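Local coordinates for protein DynF (Micromonospora chersina, PDB 6UBL) that is of unknown function but belongs to the dynemicin biosynthesis pathway and holds a palmitic acid molecule within a beta barrel, consistent with a lipid-binding role, at residues A[40-45]-A[198-203]; A[62-67]-A[83-88]; A[155-160]-A[172-177]. One frame throughout, in Å; residues are numbered along the deposited sequence.

Contact 1: residues A[40-45]-A[198-203]. With PLM (palmitic acid), chain C.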
loop_
_atom_site.group_PDB
_atom_site.type_symbol
_atom_site.label_atom_id
_atom_site.label_comp_id
_atom_site.label_asym_id
_atom_site.label_seq_id
_atom_site.Cartn_x
_atom_site.Cartn_y
_atom_site.Cartn_z
ATOM N N LEU A 40 -23.803 -2.531 -1.692
ATOM C CA LEU A 40 -23.831 -1.457 -0.710
ATOM C C LEU A 40 -23.616 -0.087 -1.331
ATOM O O LEU A 40 -22.800 0.077 -2.240
ATOM C CB LEU A 40 -22.723 -1.678 0.330
ATOM C CG LEU A 40 -22.832 -2.925 1.195
ATOM C CD1 LEU A 40 -21.479 -3.225 1.836
ATOM C CD2 LEU A 40 -23.905 -2.739 2.248
ATOM N N GLY A 41 -24.307 0.906 -0.781
ATOM C CA GLY A 41 -24.022 2.274 -1.137
ATOM C C GLY A 41 -22.756 2.777 -0.461
ATOM O O GLY A 41 -22.319 2.248 0.562
ATOM N N ILE A 42 -22.166 3.816 -1.053
ATOM C CA ILE A 42 -20.947 4.421 -0.525
ATOM C C ILE A 42 -20.828 5.838 -1.070
ATOM O O ILE A 42 -21.239 6.124 -2.191
ATOM C CB ILE A 42 -19.705 3.559 -0.871
ATOM C CG1 ILE A 42 -18.432 4.175 -0.270
ATOM C CG2 ILE A 42 -19.541 3.413 -2.383
ATOM C CD1 ILE A 42 -17.190 3.322 -0.450
ATOM N N ASN A 43 -20.256 6.729 -0.265
ATOM C CA ASN A 43 -19.861 8.056 -0.716
ATOM C C ASN A 43 -18.438 8.325 -0.235
ATOM O O ASN A 43 -17.935 7.670 0.689
ATOM C CB ASN A 43 -20.829 9.150 -0.260
ATOM C CG ASN A 43 -20.981 9.227 1.239
ATOM O OD1 ASN A 43 -20.020 9.501 1.957
ATOM N ND2 ASN A 43 -22.194 8.980 1.723
ATOM N N SER A 44 -17.772 9.275 -0.888
ATOM C CA SER A 44 -16.403 9.598 -0.515
ATOM C C SER A 44 -16.093 11.033 -0.913
ATOM O O SER A 44 -16.818 11.668 -1.688
ATOM C CB SER A 44 -15.386 8.640 -1.164
ATOM O OG SER A 44 -15.216 8.894 -2.549
ATOM N N ILE A 45 -14.993 11.534 -0.362
ATOM C CA ILE A 45 -14.418 12.825 -0.723
ATOM C C ILE A 45 -12.949 12.555 -1.017
ATOM O O ILE A 45 -12.240 12.001 -0.168
ATOM C CB ILE A 45 -14.560 13.869 0.396
ATOM C CG1 ILE A 45 -16.037 14.171 0.648
ATOM C CG2 ILE A 45 -13.820 15.150 0.017
ATOM C CD1 ILE A 45 -16.298 14.932 1.924
ATOM N N LEU A 198 -8.365 10.680 1.002
ATOM C CA LEU A 198 -9.647 10.080 0.670
ATOM C C LEU A 198 -10.318 9.703 1.982
ATOM O O LEU A 198 -9.697 9.056 2.832
ATOM C CB LEU A 198 -9.438 8.844 -0.207
ATOM C CG LEU A 198 -10.715 8.269 -0.840
ATOM C CD1 LEU A 198 -10.419 7.532 -2.122
ATOM C CD2 LEU A 198 -11.387 7.350 0.172
ATOM N N ARG A 199 -11.575 10.107 2.136
ATOM C CA ARG A 199 -12.412 9.685 3.243
ATOM C C ARG A 199 -13.711 9.182 2.637
ATOM O O ARG A 199 -14.102 9.597 1.541
ATOM C CB ARG A 199 -12.673 10.874 4.175
ATOM C CG ARG A 199 -11.377 11.577 4.570
ATOM C CD ARG A 199 -11.560 12.589 5.681
ATOM N NE ARG A 199 -10.447 12.532 6.625
ATOM C CZ ARG A 199 -10.482 11.869 7.776
ATOM N NH1 ARG A 199 -11.576 11.208 8.130
ATOM N NH2 ARG A 199 -9.425 11.865 8.575
ATOM N N PHE A 200 -14.362 8.250 3.328
ATOM C CA PHE A 200 -15.583 7.671 2.790
ATOM C C PHE A 200 -16.523 7.290 3.918
ATOM O O PHE A 200 -16.136 7.226 5.087
ATOM C CB PHE A 200 -15.309 6.480 1.846
ATOM C CG PHE A 200 -14.741 5.246 2.514
ATOM C CD1 PHE A 200 -15.577 4.238 2.986
ATOM C CD2 PHE A 200 -13.366 5.071 2.643
ATOM C CE1 PHE A 200 -15.057 3.102 3.587
ATOM C CE2 PHE A 200 -12.848 3.938 3.236
ATOM C CZ PHE A 200 -13.693 2.947 3.709
ATOM N N ASN A 201 -17.776 7.054 3.539
ATOM C CA ASN A 201 -18.777 6.501 4.433
ATOM C C ASN A 201 -19.473 5.365 3.714
ATOM O O ASN A 201 -19.862 5.510 2.551
ATOM C CB ASN A 201 -19.848 7.528 4.820
ATOM C CG ASN A 201 -19.285 8.690 5.582
ATOM O OD1 ASN A 201 -18.910 8.563 6.744
ATOM N ND2 ASN A 201 -19.218 9.841 4.930
ATOM N N MET A 202 -19.619 4.239 4.396
ATOM C CA MET A 202 -20.472 3.186 3.874
ATOM C C MET A 202 -21.929 3.585 4.065
ATOM O O MET A 202 -22.293 4.196 5.075
ATOM C CB MET A 202 -20.222 1.876 4.612
ATOM C CG MET A 202 -18.805 1.342 4.511
ATOM S SD MET A 202 -18.168 1.209 2.829
ATOM C CE MET A 202 -19.380 0.118 2.076
ATOM N N GLY A 203 -22.754 3.277 3.068
ATOM C CA GLY A 203 -24.188 3.351 3.241
ATOM C C GLY A 203 -24.739 2.008 3.668
ATOM O O GLY A 203 -24.116 1.292 4.459
HETATM C C1 PLM C . -18.429 -6.234 3.861
HETATM O O1 PLM C . -19.108 -6.218 2.743
HETATM O O2 PLM C . -18.777 -6.839 4.842
HETATM C C2 PLM C . -17.184 -5.407 3.821
HETATM C C3 PLM C . -17.347 -4.005 3.294
HETATM C C4 PLM C . -16.018 -3.315 3.368
HETATM C C5 PLM C . -15.789 -2.286 2.325
HETATM C C6 PLM C . -14.398 -1.704 2.404
HETATM C C7 PLM C . -14.422 -0.212 2.214
HETATM C C8 PLM C . -15.230 0.200 1.008
HETATM C C9 PLM C . -14.677 -0.304 -0.297
HETATM C CA PLM C . -13.762 0.698 -0.945
HETATM C CB PLM C . -14.539 1.809 -1.625
HETATM C CC PLM C . -13.912 2.219 -2.923
HETATM C CD PLM C . -13.233 3.562 -2.906
HETATM C CE PLM C . -12.108 3.609 -3.908
HETATM C CF PLM C . -11.690 4.980 -4.343
HETATM C CG PLM C . -10.594 4.933 -5.346
#

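Contact 2: residues A[62-67]-A[83-88]. With PLM (palmitic acid), chain C.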
loop_
_atom_site.group_PDB
_atom_site.type_symbol
_atom_site.label_atom_id
_atom_site.label_comp_id
_atom_site.label_asym_id
_atom_site.label_seq_id
_atom_site.Cartn_x
_atom_site.Cartn_y
_atom_site.Cartn_z
ATOM N N GLY A 62 -21.865 6.453 -5.007
ATOM C CA GLY A 62 -22.000 5.273 -5.831
ATOM C C GLY A 62 -22.211 4.009 -5.035
ATOM O O GLY A 62 -22.901 4.023 -4.009
ATOM N N TRP A 63 -21.636 2.907 -5.504
ATOM C CA TRP A 63 -21.893 1.620 -4.886
ATOM C C TRP A 63 -20.685 0.712 -5.046
ATOM O O TRP A 63 -19.815 0.931 -5.898
ATOM C CB TRP A 63 -23.148 0.969 -5.471
ATOM C CG TRP A 63 -23.190 0.931 -6.970
ATOM C CD1 TRP A 63 -23.833 1.813 -7.793
ATOM C CD2 TRP A 63 -22.581 -0.045 -7.829
ATOM N NE1 TRP A 63 -23.664 1.447 -9.103
ATOM C CE2 TRP A 63 -22.896 0.316 -9.159
ATOM C CE3 TRP A 63 -21.800 -1.179 -7.605
ATOM C CZ2 TRP A 63 -22.460 -0.421 -10.258
ATOM C CZ3 TRP A 63 -21.364 -1.910 -8.699
ATOM C CH2 TRP A 63 -21.691 -1.533 -10.005
ATOM N N VAL A 64 -20.642 -0.304 -4.190
ATOM C CA VAL A 64 -19.652 -1.364 -4.254
ATOM C C VAL A 64 -20.375 -2.693 -4.090
ATOM O O VAL A 64 -21.436 -2.779 -3.464
ATOM C CB VAL A 64 -18.549 -1.228 -3.193
ATOM C CG1 VAL A 64 -17.694 0.004 -3.451
ATOM C CG2 VAL A 64 -19.162 -1.174 -1.793
ATOM N N ARG A 65 -19.782 -3.736 -4.661
ATOM C CA ARG A 65 -20.208 -5.120 -4.472
ATOM C C ARG A 65 -19.012 -5.859 -3.879
ATOM O O ARG A 65 -17.930 -5.894 -4.487
ATOM C CB ARG A 65 -20.679 -5.715 -5.793
ATOM C CG ARG A 65 -21.911 -4.967 -6.355
ATOM C CD ARG A 65 -22.461 -5.586 -7.629
ATOM N NE ARG A 65 -22.854 -6.963 -7.372
ATOM C CZ ARG A 65 -22.326 -8.007 -7.993
ATOM N NH1 ARG A 65 -21.426 -7.838 -8.947
ATOM N NH2 ARG A 65 -22.718 -9.229 -7.673
ATOM N N VAL A 66 -19.198 -6.420 -2.682
ATOM C CA VAL A 66 -18.113 -7.016 -1.911
ATOM C C VAL A 66 -18.526 -8.433 -1.542
ATOM O O VAL A 66 -19.530 -8.628 -0.848
ATOM C CB VAL A 66 -17.800 -6.210 -0.640
ATOM C CG1 VAL A 66 -16.728 -6.900 0.188
ATOM C CG2 VAL A 66 -17.385 -4.774 -0.996
ATOM N N VAL A 67 -17.761 -9.424 -2.005
ATOM C CA VAL A 67 -18.009 -10.810 -1.612
ATOM C C VAL A 67 -17.277 -11.101 -0.308
ATOM O O VAL A 67 -16.128 -10.671 -0.099
ATOM C CB VAL A 67 -17.599 -11.805 -2.713
ATOM C CG1 VAL A 67 -16.122 -11.730 -3.006
ATOM C CG2 VAL A 67 -17.991 -13.226 -2.293
ATOM N N THR A 83 -12.538 -10.752 2.252
ATOM C CA THR A 83 -13.403 -10.035 1.329
ATOM C C THR A 83 -12.677 -9.815 0.012
ATOM O O THR A 83 -11.451 -9.749 -0.035
ATOM C CB THR A 83 -13.800 -8.669 1.905
ATOM O OG1 THR A 83 -12.619 -7.890 2.117
ATOM C CG2 THR A 83 -14.544 -8.820 3.229
ATOM N N ASN A 84 -13.447 -9.731 -1.069
ATOM C CA ASN A 84 -12.948 -9.199 -2.327
ATOM C C ASN A 84 -13.925 -8.120 -2.779
ATOM O O ASN A 84 -15.140 -8.319 -2.723
ATOM C CB ASN A 84 -12.894 -10.220 -3.475
ATOM C CG ASN A 84 -11.802 -11.284 -3.344
ATOM O OD1 ASN A 84 -11.780 -12.227 -4.141
ATOM N ND2 ASN A 84 -10.891 -11.139 -2.383
ATOM N N LEU A 85 -13.401 -7.006 -3.279
ATOM C CA LEU A 85 -14.212 -5.981 -3.927
ATOM C C LEU A 85 -14.306 -6.381 -5.396
ATOM O O LEU A 85 -13.302 -6.372 -6.110
ATOM C CB LEU A 85 -13.553 -4.617 -3.751
ATOM C CG LEU A 85 -14.170 -3.409 -4.434
ATOM C CD1 LEU A 85 -15.615 -3.235 -4.018
ATOM C CD2 LEU A 85 -13.355 -2.159 -4.105
ATOM N N ILE A 86 -15.502 -6.770 -5.840
ATOM C CA ILE A 86 -15.658 -7.370 -7.163
ATOM C C ILE A 86 -16.255 -6.439 -8.214
ATOM O O ILE A 86 -16.143 -6.734 -9.419
ATOM C CB ILE A 86 -16.436 -8.703 -7.136
ATOM C CG1 ILE A 86 -17.898 -8.495 -6.717
ATOM C CG2 ILE A 86 -15.766 -9.703 -6.210
ATOM C CD1 ILE A 86 -18.735 -9.779 -6.786
ATOM N N GLU A 87 -16.875 -5.337 -7.804
ATOM C CA GLU A 87 -17.405 -4.386 -8.767
ATOM C C GLU A 87 -17.648 -3.084 -8.020
ATOM O O GLU A 87 -17.974 -3.099 -6.827
ATOM C CB GLU A 87 -18.736 -4.870 -9.374
ATOM C CG GLU A 87 -19.118 -4.146 -10.664
ATOM C CD GLU A 87 -20.369 -4.705 -11.313
ATOM O OE1 GLU A 87 -21.056 -5.530 -10.680
ATOM O OE2 GLU A 87 -20.655 -4.338 -12.478
ATOM N N MET A 88 -17.443 -1.965 -8.715
ATOM C CA MET A 88 -17.640 -0.644 -8.136
ATOM C C MET A 88 -18.113 0.309 -9.222
ATOM O O MET A 88 -17.830 0.116 -10.411
ATOM C CB MET A 88 -16.337 -0.101 -7.545
ATOM C CG MET A 88 -16.429 1.268 -6.888
ATOM S SD MET A 88 -14.887 1.614 -6.020
ATOM C CE MET A 88 -13.706 1.690 -7.355
HETATM C C1 PLM C . -18.429 -6.234 3.861
HETATM O O1 PLM C . -19.108 -6.218 2.743
HETATM O O2 PLM C . -18.777 -6.839 4.842
HETATM C C2 PLM C . -17.184 -5.407 3.821
HETATM C C3 PLM C . -17.347 -4.005 3.294
HETATM C C4 PLM C . -16.018 -3.315 3.368
HETATM C C5 PLM C . -15.789 -2.286 2.325
HETATM C C6 PLM C . -14.398 -1.704 2.404
HETATM C C7 PLM C . -14.422 -0.212 2.214
HETATM C C8 PLM C . -15.230 0.200 1.008
HETATM C C9 PLM C . -14.677 -0.304 -0.297
HETATM C CA PLM C . -13.762 0.698 -0.945
HETATM C CB PLM C . -14.539 1.809 -1.625
HETATM C CC PLM C . -13.912 2.219 -2.923
HETATM C CD PLM C . -13.233 3.562 -2.906
HETATM C CE PLM C . -12.108 3.609 -3.908
HETATM C CF PLM C . -11.690 4.980 -4.343
HETATM C CG PLM C . -10.594 4.933 -5.346
#

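Contact 3: residues A[155-160]-A[172-177]. With PLM (palmitic acid), chain C.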
loop_
_atom_site.group_PDB
_atom_site.type_symbol
_atom_site.label_atom_id
_atom_site.label_comp_id
_atom_site.label_asym_id
_atom_site.label_seq_id
_atom_site.Cartn_x
_atom_site.Cartn_y
_atom_site.Cartn_z
ATOM N N ILE A 155 -5.261 1.675 0.144
ATOM C CA ILE A 155 -5.605 0.960 1.363
ATOM C C ILE A 155 -6.767 1.698 2.018
ATOM O O ILE A 155 -6.633 2.864 2.419
ATOM C CB ILE A 155 -4.402 0.888 2.310
ATOM C CG1 ILE A 155 -3.216 0.165 1.648
ATOM C CG2 ILE A 155 -4.818 0.258 3.638
ATOM C CD1 ILE A 155 -3.494 -1.208 1.081
ATOM N N LEU A 156 -7.919 1.032 2.115
ATOM C CA LEU A 156 -9.138 1.634 2.652
ATOM C C LEU A 156 -9.515 0.896 3.928
ATOM O O LEU A 156 -9.549 -0.337 3.950
ATOM C CB LEU A 156 -10.281 1.512 1.644
ATOM C CG LEU A 156 -9.937 2.222 0.336
ATOM C CD1 LEU A 156 -10.665 1.619 -0.836
ATOM C CD2 LEU A 156 -10.261 3.708 0.453
ATOM N N THR A 157 -9.784 1.640 4.986
ATOM C CA THR A 157 -9.945 1.061 6.307
ATOM C C THR A 157 -11.237 1.529 6.954
ATOM O O THR A 157 -11.692 2.651 6.743
ATOM C CB THR A 157 -8.752 1.398 7.203
ATOM O OG1 THR A 157 -8.610 2.816 7.318
ATOM C CG2 THR A 157 -7.474 0.801 6.624
ATOM N N ILE A 158 -11.830 0.631 7.731
ATOM C CA ILE A 158 -12.951 0.944 8.600
ATOM C C ILE A 158 -12.613 0.367 9.967
ATOM O O ILE A 158 -12.414 -0.848 10.100
ATOM C CB ILE A 158 -14.282 0.359 8.095
ATOM C CG1 ILE A 158 -14.604 0.845 6.689
ATOM C CG2 ILE A 158 -15.397 0.741 9.071
ATOM C CD1 ILE A 158 -15.795 0.128 6.070
ATOM N N ASP A 159 -12.593 1.224 10.981
ATOM C CA ASP A 159 -12.337 0.823 12.355
ATOM C C ASP A 159 -13.663 0.715 13.095
ATOM O O ASP A 159 -14.725 1.088 12.583
ATOM C CB ASP A 159 -11.395 1.827 13.019
ATOM C CG ASP A 159 -10.036 1.905 12.310
ATOM O OD1 ASP A 159 -9.470 0.848 11.987
ATOM O OD2 ASP A 159 -9.553 3.027 12.065
ATOM N N ASP A 160 -13.597 0.172 14.313
ATOM C CA ASP A 160 -14.780 0.036 15.173
ATOM C C ASP A 160 -15.899 -0.716 14.451
ATOM O O ASP A 160 -17.062 -0.297 14.448
ATOM C CB ASP A 160 -15.245 1.409 15.672
ATOM C CG ASP A 160 -16.117 1.332 16.901
ATOM O OD1 ASP A 160 -16.245 0.244 17.503
ATOM O OD2 ASP A 160 -16.652 2.392 17.320
ATOM N N LYS A 172 -11.508 5.495 5.873
ATOM C CA LYS A 172 -10.454 6.359 5.373
ATOM C C LYS A 172 -9.602 5.619 4.355
ATOM O O LYS A 172 -9.494 4.393 4.386
ATOM C CB LYS A 172 -9.527 6.831 6.510
ATOM C CG LYS A 172 -10.246 7.339 7.748
ATOM C CD LYS A 172 -9.276 7.903 8.777
ATOM C CE LYS A 172 -9.949 8.062 10.134
ATOM N NZ LYS A 172 -9.059 8.755 11.115
ATOM N N GLY A 173 -8.987 6.386 3.462
ATOM C CA GLY A 173 -7.917 5.877 2.623
ATOM C C GLY A 173 -6.630 6.207 3.358
ATOM O O GLY A 173 -6.447 7.334 3.828
ATOM N N GLN A 174 -5.778 5.203 3.526
ATOM C CA GLN A 174 -4.516 5.356 4.254
ATOM C C GLN A 174 -3.440 5.728 3.248
ATOM O O GLN A 174 -2.801 4.874 2.625
ATOM C CB GLN A 174 -4.186 4.102 5.048
ATOM C CG GLN A 174 -5.283 3.771 6.046
ATOM C CD GLN A 174 -5.495 4.861 7.087
ATOM O OE1 GLN A 174 -4.609 5.686 7.341
ATOM N NE2 GLN A 174 -6.666 4.867 7.705
ATOM N N ILE A 175 -3.312 7.031 3.023
ATOM C CA ILE A 175 -2.384 7.598 2.057
ATOM C C ILE A 175 -1.456 8.533 2.818
ATOM O O ILE A 175 -1.913 9.522 3.410
ATOM C CB ILE A 175 -3.135 8.365 0.956
ATOM C CG1 ILE A 175 -4.049 7.395 0.189
ATOM C CG2 ILE A 175 -2.147 9.070 0.048
ATOM C CD1 ILE A 175 -5.188 8.076 -0.549
ATOM N N TYR A 176 -0.162 8.231 2.814
ATOM C CA TYR A 176 0.815 9.103 3.467
ATOM C C TYR A 176 1.311 10.099 2.424
ATOM O O TYR A 176 2.160 9.772 1.586
ATOM C CB TYR A 176 1.939 8.322 4.147
ATOM C CG TYR A 176 2.809 9.219 4.984
ATOM C CD1 TYR A 176 2.355 9.750 6.199
ATOM C CD2 TYR A 176 4.107 9.559 4.577
ATOM C CE1 TYR A 176 3.143 10.589 6.948
ATOM C CE2 TYR A 176 4.898 10.387 5.335
ATOM C CZ TYR A 176 4.422 10.911 6.536
ATOM O OH TYR A 176 5.197 11.729 7.285
ATOM N N ARG A 177 0.744 11.312 2.469
ATOM C CA ARG A 177 1.163 12.447 1.656
ATOM C C ARG A 177 0.749 12.356 0.193
ATOM O O ARG A 177 0.213 13.334 -0.349
ATOM C CB ARG A 177 2.659 12.697 1.813
ATOM C CG ARG A 177 3.078 12.801 3.264
ATOM C CD ARG A 177 4.469 13.364 3.390
ATOM N NE ARG A 177 4.427 14.819 3.497
ATOM C CZ ARG A 177 5.482 15.578 3.752
ATOM N NH1 ARG A 177 6.686 15.024 3.877
ATOM N NH2 ARG A 177 5.348 16.891 3.841
HETATM C C1 PLM C . -18.429 -6.234 3.861
HETATM O O1 PLM C . -19.108 -6.218 2.743
HETATM O O2 PLM C . -18.777 -6.839 4.842
HETATM C C2 PLM C . -17.184 -5.407 3.821
HETATM C C3 PLM C . -17.347 -4.005 3.294
HETATM C C4 PLM C . -16.018 -3.315 3.368
HETATM C C5 PLM C . -15.789 -2.286 2.325
HETATM C C6 PLM C . -14.398 -1.704 2.404
HETATM C C7 PLM C . -14.422 -0.212 2.214
HETATM C C8 PLM C . -15.230 0.200 1.008
HETATM C C9 PLM C . -14.677 -0.304 -0.297
HETATM C CA PLM C . -13.762 0.698 -0.945
HETATM C CB PLM C . -14.539 1.809 -1.625
HETATM C CC PLM C . -13.912 2.219 -2.923
HETATM C CD PLM C . -13.233 3.562 -2.906
HETATM C CE PLM C . -12.108 3.609 -3.908
HETATM C CF PLM C . -11.690 4.980 -4.343
HETATM C CG PLM C . -10.594 4.933 -5.346
HETATM O O HOH W 1 -3.158 3.723 0.036
#

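Contact 1: residues A[40-45]-A[198-203]
An antiparallel strand pair in the wall of the beta barrel joins residues 40-45 to residues 198-203, and its inner face lines the palmitic acid site. Asn43 and Asn201 form a hydrogen-bonded pair, with Asn201 N 2.9 Å from Asn43 O and a return bond from Asn43 N to Asn201 O. Their side chains repeat the link on the outer face: the Asn201 amide offers ND2 along a lone pair of Asn43 OD1 at 3.1 Å, while the two amide planes stand 66° apart.

Ile42, Phe200 and Met202 face the fatty acid. Ile42 runs out extended, CG1 anti to the backbone N (chi1 -178°), and sets CD1 3.3 Å from PLM CB, a tight fit. The same methyl lies 3.9 Å from Phe200 CD1. Met202, bent at both chi2 and chi3, curls SD to 3.6 Å from PLM C8, whereas its CE packs on Leu40 CD1. Phe200 brings CZ 3.6 Å from PLM C7, so three side chains border the middle of the acyl chain.

Strand 54-68 pairs with the other edge of residues 40-45, strand 170-183 adjoins residues 198-203, and Ile158 of strand 154-161 packs on Phe200 and Met202.

Contact 2: residues A[62-67]-A[83-88]
Strands 62-67 and 83-88 run antiparallel at 144°, and a classic beta bulge shifts their register by one residue, setting both Ile86 and Glu87 opposite Arg65. At Ile86 the backbone leaves the extended conformation for a near-helical one, psi -16°, which accommodates the extra residue: Arg65 N donates to Glu87 O and Arg65 O accepts from Ile86 N, both at 2.9 Å. Beyond the bulge Val67 and Asn84 resume a regular hydrogen-bonded pair.

On the outer face the bulge sets a salt bridge beside an aromatic ring. The Arg65 chain, bent at chi3, lies alongside Glu87 and points the same way, bringing NH1 2.9 Å from Glu87 OE1. The carboxylate uses its anti lone pair, and the two charged planes are turned 80° apart. Ile86 CD1 lies over one face of the guanidinium, 4.0 Å from NH1. Asn39 and Asn20 take NE and NH2 of Arg65, so three side-chain oxygens grip the guanidinium and fix its rotation. Trp63 turns its ring edge to Glu87, with CH2 3.7 Å from CD, while the backbone of Met88 passes over one ring face.

The inner face is apolar. The Leu85 side chain crosses that of Val64 at about a right angle, with Leu85 CD1 3.6 Å from Val64 CB, and also packs against Val66 CG2. These residues form part of the barrel wall beside the bound fatty acid: Val66 CG1 comes 3.6 Å from the carboxyl oxygen PLM O1, and further along the ligand Met88, in one of its two conformers, places SD 3.3 Å from PLM CC.

Contact 3: residues A[155-160]-A[172-177]
Two first torsions set up the side-chain bond of this beta hairpin: Thr157 holds OG1 in the crowded position between the backbone N and the carbonyl carbon (chi1 59°), and Gln174 starts with CG anti to its carbonyl carbon, then bends at chi2 (-62°). The bend turns the amide back across the hairpin, so that NE2 donates to Thr157 OG1 at 2.9 Å, nearly straight at 171° and within the amide plane. The two side chains cross at about a right angle, Thr157 CG2 resting 3.7 Å from Gln174 CG. A shorter side chain such as an alanine here would lose the NE2 bond and the CG packing, and would probably leave Thr157 less firmly held to the second strand.

The backbone ladder beneath is antiparallel. Thr157 N reaches Lys172 O at 2.8 Å, Lys172 N answers to Thr157 O, and Gln174 N bonds Ile155 O at 2.7 Å, almost along the C=O axis. One step further a water bridges the two backbones, accepting from Ile155 N and donating to Gln174 O.

The second subunit meets this side of the hairpin: its Tyr176 packs on Thr157 and Gln174, and its Arg177 forms a salt bridge with Asp159. Leu156 instead faces the barrel interior, where Leu198 and Phe200 pack on it. Its CD2 lies over the backbone of Gly173, 3.9 Å from CA, and its other methyl, CD1, presses to 3.2 Å from PLM CA.

How the contacts relate
From the N terminus, residues 40-45 come first, but their partner 198-203 arrives near the end of the chain, so contact 1 closes a loop of 152 residues. Nested inside it, contact 2 closes a short loop between successive strands, and contact 3 later closes the hairpin; these two stand in series. Contact 1 bridges them: residues 40-45 pair with 62-67, with Leu40 O and Ile42 O probably accepting hydrogen bonds from Val64 N and Gly62 N, while Leu198 O probably accepts one from Gly173 N. Contacts 2 and 3 do not touch, their centres about 17 Å apart, yet all three reach the same palmitic acid, as separate parts of one barrel wall.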